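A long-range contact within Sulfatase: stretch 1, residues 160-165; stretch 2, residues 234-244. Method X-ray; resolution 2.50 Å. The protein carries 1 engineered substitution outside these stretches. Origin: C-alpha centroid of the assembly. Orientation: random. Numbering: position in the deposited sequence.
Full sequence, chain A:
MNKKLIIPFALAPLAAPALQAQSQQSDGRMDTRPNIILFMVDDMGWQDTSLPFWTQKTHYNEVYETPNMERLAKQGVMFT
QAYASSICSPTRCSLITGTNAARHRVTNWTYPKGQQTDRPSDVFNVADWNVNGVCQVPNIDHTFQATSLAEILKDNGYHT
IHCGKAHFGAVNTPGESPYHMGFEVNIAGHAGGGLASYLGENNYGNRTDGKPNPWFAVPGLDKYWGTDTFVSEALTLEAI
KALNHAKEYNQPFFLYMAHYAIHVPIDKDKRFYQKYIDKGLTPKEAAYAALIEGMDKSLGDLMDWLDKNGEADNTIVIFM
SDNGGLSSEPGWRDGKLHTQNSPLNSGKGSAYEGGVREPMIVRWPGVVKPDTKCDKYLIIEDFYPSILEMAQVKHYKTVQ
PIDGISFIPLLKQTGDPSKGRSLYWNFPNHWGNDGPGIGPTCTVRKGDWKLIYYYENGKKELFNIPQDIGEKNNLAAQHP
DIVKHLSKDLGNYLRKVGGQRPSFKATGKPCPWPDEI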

ATOM      1  N   THR A 160       7.613   4.391  -3.265  1.00 18.29           N
ATOM      2  CA  THR A 160       6.719   5.545  -3.325  1.00 16.13           C
ATOM      3  C   THR A 160       6.229   5.916  -1.933  1.00 17.34           C
ATOM      4  O   THR A 160       5.708   5.061  -1.205  1.00 16.86           O
ATOM      5  CB  THR A 160       5.532   5.240  -4.232  1.00 16.53           C
ATOM      6  OG1 THR A 160       4.910   4.031  -3.792  1.00 21.27           O
ATOM      7  CG2 THR A 160       6.007   5.030  -5.649  1.00 19.45           C
ATOM      8  N   ILE A 161       6.385   7.187  -1.572  1.00 13.13           N
ATOM      9  CA  ILE A 161       6.046   7.686  -0.245  1.00 13.84           C
ATOM     10  C   ILE A 161       5.087   8.855  -0.395  1.00 18.66           C
ATOM     11  O   ILE A 161       5.376   9.802  -1.137  1.00 16.57           O
ATOM     12  CB  ILE A 161       7.293   8.148   0.531  1.00 15.58           C
ATOM     13  CG1 ILE A 161       8.344   7.049   0.587  1.00 17.15           C
ATOM     14  CG2 ILE A 161       6.910   8.634   1.917  1.00 11.98           C
ATOM     15  CD1 ILE A 161       9.692   7.549   1.020  1.00 15.93           C
ATOM     16  N   HIS A 162       3.964   8.798   0.329  1.00 15.64           N
ATOM     17  CA  HIS A 162       3.041   9.918   0.471  1.00 15.66           C
ATOM     18  C   HIS A 162       3.077  10.478   1.891  1.00 15.96           C
ATOM     19  O   HIS A 162       2.964   9.730   2.876  1.00 15.93           O
ATOM     20  CB  HIS A 162       1.591   9.546   0.150  1.00 14.04           C
ATOM     21  CG  HIS A 162       0.624  10.601   0.583  1.00 13.47           C
ATOM     22  ND1 HIS A 162       0.356  11.722  -0.178  1.00 16.71           N
ATOM     23  CD2 HIS A 162      -0.039  10.775   1.751  1.00 14.93           C
ATOM     24  CE1 HIS A 162      -0.486  12.506   0.477  1.00 16.99           C
ATOM     25  NE2 HIS A 162      -0.741  11.954   1.649  1.00 20.16           N
ATOM     26  N   CYS A 163       3.162  11.802   1.991  1.00 15.33           N
ATOM     27  CA  CYS A 163       3.248  12.463   3.283  1.00 16.26           C
ATOM     28  C   CYS A 163       2.420  13.737   3.256  1.00 19.29           C
ATOM     29  O   CYS A 163       2.730  14.663   2.495  1.00 20.39           O
ATOM     30  CB  CYS A 163       4.708  12.768   3.617  1.00 15.14           C
ATOM     31  SG  CYS A 163       4.902  13.592   5.220  1.00 24.33           S
ATOM     32  N   GLY A 164       1.375  13.779   4.085  1.00 19.00           N
ATOM     33  CA  GLY A 164       0.530  14.961   4.165  1.00 16.76           C
ATOM     34  C   GLY A 164      -0.852  14.857   3.533  1.00 18.51           C
ATOM     35  O   GLY A 164      -1.526  13.826   3.642  1.00 16.73           O
ATOM     36  N   LYS A 165      -1.283  15.941   2.886  1.00 16.21           N
ATOM     37  CA  LYS A 165      -2.626  16.031   2.322  1.00 16.13           C
ATOM     38  C   LYS A 165      -2.739  15.192   1.055  1.00 19.26           C
ATOM     39  O   LYS A 165      -2.033  15.438   0.073  1.00 19.99           O
ATOM     40  CB  LYS A 165      -2.969  17.488   2.021  1.00 15.95           C
ATOM     41  CG  LYS A 165      -4.080  17.676   1.013  1.00 17.22           C
ATOM     42  CD  LYS A 165      -4.749  19.021   1.224  1.00 19.14           C
ATOM     43  CE  LYS A 165      -5.648  19.374   0.051  1.00 20.55           C
ATOM     44  NZ  LYS A 165      -6.109  20.779   0.157  1.00 17.89           N
ATOM     45  N   ALA A 234       5.863  18.080  12.392  1.00 16.62           N
ATOM     46  CA  ALA A 234       5.600  16.650  12.508  1.00 18.29           C
ATOM     47  C   ALA A 234       5.699  15.962  11.155  1.00 20.90           C
ATOM     48  O   ALA A 234       6.288  14.878  11.037  1.00 22.48           O
ATOM     49  CB  ALA A 234       4.218  16.412  13.117  1.00 18.48           C
ATOM     50  N   LEU A 235       5.124  16.575  10.123  1.00 19.17           N
ATOM     51  CA  LEU A 235       5.167  15.975   8.797  1.00 22.67           C
ATOM     52  C   LEU A 235       6.598  15.847   8.303  1.00 22.03           C
ATOM     53  O   LEU A 235       6.970  14.823   7.715  1.00 21.77           O
ATOM     54  CB  LEU A 235       4.325  16.800   7.817  1.00 20.01           C
ATOM     55  CG  LEU A 235       2.815  16.788   8.067  1.00 19.62           C
ATOM     56  CD1 LEU A 235       2.059  17.598   7.010  1.00 15.07           C
ATOM     57  CD2 LEU A 235       2.318  15.339   8.115  1.00 22.06           C
ATOM     58  N   THR A 236       7.420  16.875   8.542  1.00 20.83           N
ATOM     59  CA  THR A 236       8.814  16.827   8.112  1.00 20.98           C
ATOM     60  C   THR A 236       9.594  15.731   8.839  1.00 20.11           C
ATOM     61  O   THR A 236      10.380  15.010   8.217  1.00 22.36           O
ATOM     62  CB  THR A 236       9.473  18.191   8.321  1.00 18.83           C
ATOM     63  OG1 THR A 236       8.628  19.209   7.769  1.00 18.38           O
ATOM     64  CG2 THR A 236      10.818  18.228   7.636  1.00 19.55           C
ATOM     65  N   LEU A 237       9.389  15.577  10.150  1.00 15.67           N
ATOM     66  CA  LEU A 237      10.146  14.565  10.877  1.00 19.01           C
ATOM     67  C   LEU A 237       9.756  13.154  10.447  1.00 23.39           C
ATOM     68  O   LEU A 237      10.622  12.274  10.357  1.00 24.35           O
ATOM     69  CB  LEU A 237       9.967  14.735  12.382  1.00 19.11           C
ATOM     70  CG  LEU A 237      10.530  16.054  12.899  1.00 22.02           C
ATOM     71  CD1 LEU A 237       9.852  16.404  14.229  1.00 16.12           C
ATOM     72  CD2 LEU A 237      12.055  15.994  13.034  1.00 12.79           C
ATOM     73  N   GLU A 238       8.466  12.913  10.167  1.00 19.93           N
ATOM     74  CA  GLU A 238       8.082  11.589   9.680  1.00 21.55           C
ATOM     75  C   GLU A 238       8.533  11.369   8.244  1.00 17.39           C
ATOM     76  O   GLU A 238       8.881  10.246   7.868  1.00 15.97           O
ATOM     77  CB  GLU A 238       6.576  11.383   9.807  1.00 18.93           C
ATOM     78  CG  GLU A 238       6.097  11.436  11.244  1.00 22.35           C
ATOM     79  CD  GLU A 238       6.609  10.264  12.098  1.00 27.23           C
ATOM     80  OE1 GLU A 238       6.327   9.087  11.755  1.00 28.03           O
ATOM     81  OE2 GLU A 238       7.297  10.528  13.112  1.00 26.50           O
ATOM     82  N   ALA A 239       8.542  12.420   7.429  1.00 19.21           N
ATOM     83  CA  ALA A 239       9.122  12.292   6.098  1.00 21.58           C
ATOM     84  C   ALA A 239      10.606  11.952   6.185  1.00 22.56           C
ATOM     85  O   ALA A 239      11.116  11.136   5.403  1.00 21.43           O
ATOM     86  CB  ALA A 239       8.913  13.575   5.295  1.00 17.88           C
ATOM     87  N   ILE A 240      11.320  12.558   7.134  1.00 20.36           N
ATOM     88  CA  ILE A 240      12.739  12.264   7.235  1.00 20.81           C
ATOM     89  C   ILE A 240      12.951  10.794   7.595  1.00 22.26           C
ATOM     90  O   ILE A 240      13.813  10.123   7.009  1.00 24.14           O
ATOM     91  CB  ILE A 240      13.419  13.235   8.217  1.00 22.83           C
ATOM     92  CG1 ILE A 240      13.479  14.632   7.570  1.00 22.40           C
ATOM     93  CG2 ILE A 240      14.811  12.738   8.582  1.00 13.42           C
ATOM     94  CD1 ILE A 240      14.399  15.623   8.263  1.00 19.09           C
ATOM     95  N   LYS A 241      12.138  10.241   8.513  1.00 21.80           N
ATOM     96  CA  LYS A 241      12.312   8.820   8.806  1.00 20.15           C
ATOM     97  C   LYS A 241      11.887   7.937   7.650  1.00 22.36           C
ATOM     98  O   LYS A 241      12.455   6.857   7.480  1.00 21.76           O
ATOM     99  CB  LYS A 241      11.560   8.385  10.074  1.00 19.49           C
ATOM    100  CG  LYS A 241      11.665   9.317  11.257  1.00 29.76           C
ATOM    101  CD  LYS A 241      10.509   9.058  12.228  1.00 37.43           C
ATOM    102  CE  LYS A 241      10.763   9.664  13.613  1.00 37.69           C
ATOM    103  NZ  LYS A 241       9.527   9.524  14.457  1.00 32.45           N
ATOM    104  N   ALA A 242      10.901   8.355   6.863  1.00 16.71           N
ATOM    105  CA  ALA A 242      10.560   7.541   5.705  1.00 15.89           C
ATOM    106  C   ALA A 242      11.711   7.500   4.712  1.00 20.82           C
ATOM    107  O   ALA A 242      11.902   6.488   4.021  1.00 18.07           O
ATOM    108  CB  ALA A 242       9.298   8.064   5.027  1.00 17.30           C
ATOM    109  N   LEU A 243      12.496   8.584   4.659  1.00 18.33           N
ATOM    110  CA  LEU A 243      13.643   8.683   3.765  1.00 18.98           C
ATOM    111  C   LEU A 243      14.835   7.883   4.290  1.00 24.70           C
ATOM    112  O   LEU A 243      15.551   7.240   3.507  1.00 24.43           O
ATOM    113  CB  LEU A 243      14.028  10.152   3.587  1.00 15.84           C
ATOM    114  CG  LEU A 243      13.160  10.992   2.656  1.00 19.17           C
ATOM    115  CD1 LEU A 243      13.691  12.420   2.560  1.00 21.02           C
ATOM    116  CD2 LEU A 243      13.106  10.360   1.279  1.00 18.10           C
ATOM    117  N   ASN A 244      15.071   7.913   5.605  1.00 19.85           N
ATOM    118  CA  ASN A 244      16.095   7.039   6.168  1.00 23.68           C
ATOM    119  C   ASN A 244      15.769   5.573   5.884  1.00 19.94           C
ATOM    120  O   ASN A 244      16.631   4.818   5.425  1.00 22.51           O
ATOM    121  CB  ASN A 244      16.253   7.321   7.658  1.00 17.51           C
ATOM    122  CG  ASN A 244      16.946   8.661   7.920  1.00 22.65           C
ATOM    123  OD1 ASN A 244      17.854   9.059   7.183  1.00 21.66           O
ATOM    124  ND2 ASN A 244      16.507   9.369   8.956  1.00 17.70           N
TER

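This is a small, largely apolar packing of a strand against a nearly antiparallel helix, made of van der Waals contacts between side chains and, in places, backbone atoms, with no hydrogen bond or salt bridge crossing between the two stretches. The axes of strand 160-164 and helix 234-244 approach to 8.5 Å at 166°, so strand and helix run alongside each other in opposite directions, and Ile161, Cys163 and Gly164 lie nearest Ala242, Ala239 and Leu235 in turn.

The strand's alternation sets the first rule. Ile161 and Cys163 point their CB atoms toward the helix, while Thr160 and His162 stay out of its reach; the NE2 of His162 instead donates a 2.8 Å hydrogen bond to the O of Gly164, within its own strand.

The helix answers with residues spaced three or four apart. Ile161, with chi1 m and chi2 t, sets its CG2 4.0 Å from the CB of Ala242, and its CD1 lies 4.4 Å from the CD2 of Leu243. Cys163, with chi1 t, places its SG 4.0 Å from the CB of Ala239 and 3.5 Å from the O of Leu235. That carbonyl already accepts the backbone N of Ala239 at 2.9 Å, so the sulfur rests against an intact helical turn. Small alanines opposite the two larger strand side chains suit the close backbone spacing, with the CA of Cys163 only 6.5 Å from that of Ala239.

At Gly164 the order reverses: the strand residue has no side chain, and the CD1 of Leu235 comes to 4.2 Å from its CA. The backbone angles, 107/-141, by themselves call for glycine, since a CB would jam against the carbonyl O of Cys163.

Charge is kept off the interface: the NZ of Lys241 forms a 2.8 Å salt bridge with the OE2 of Glu238, whose side-chain end leads away from the strand.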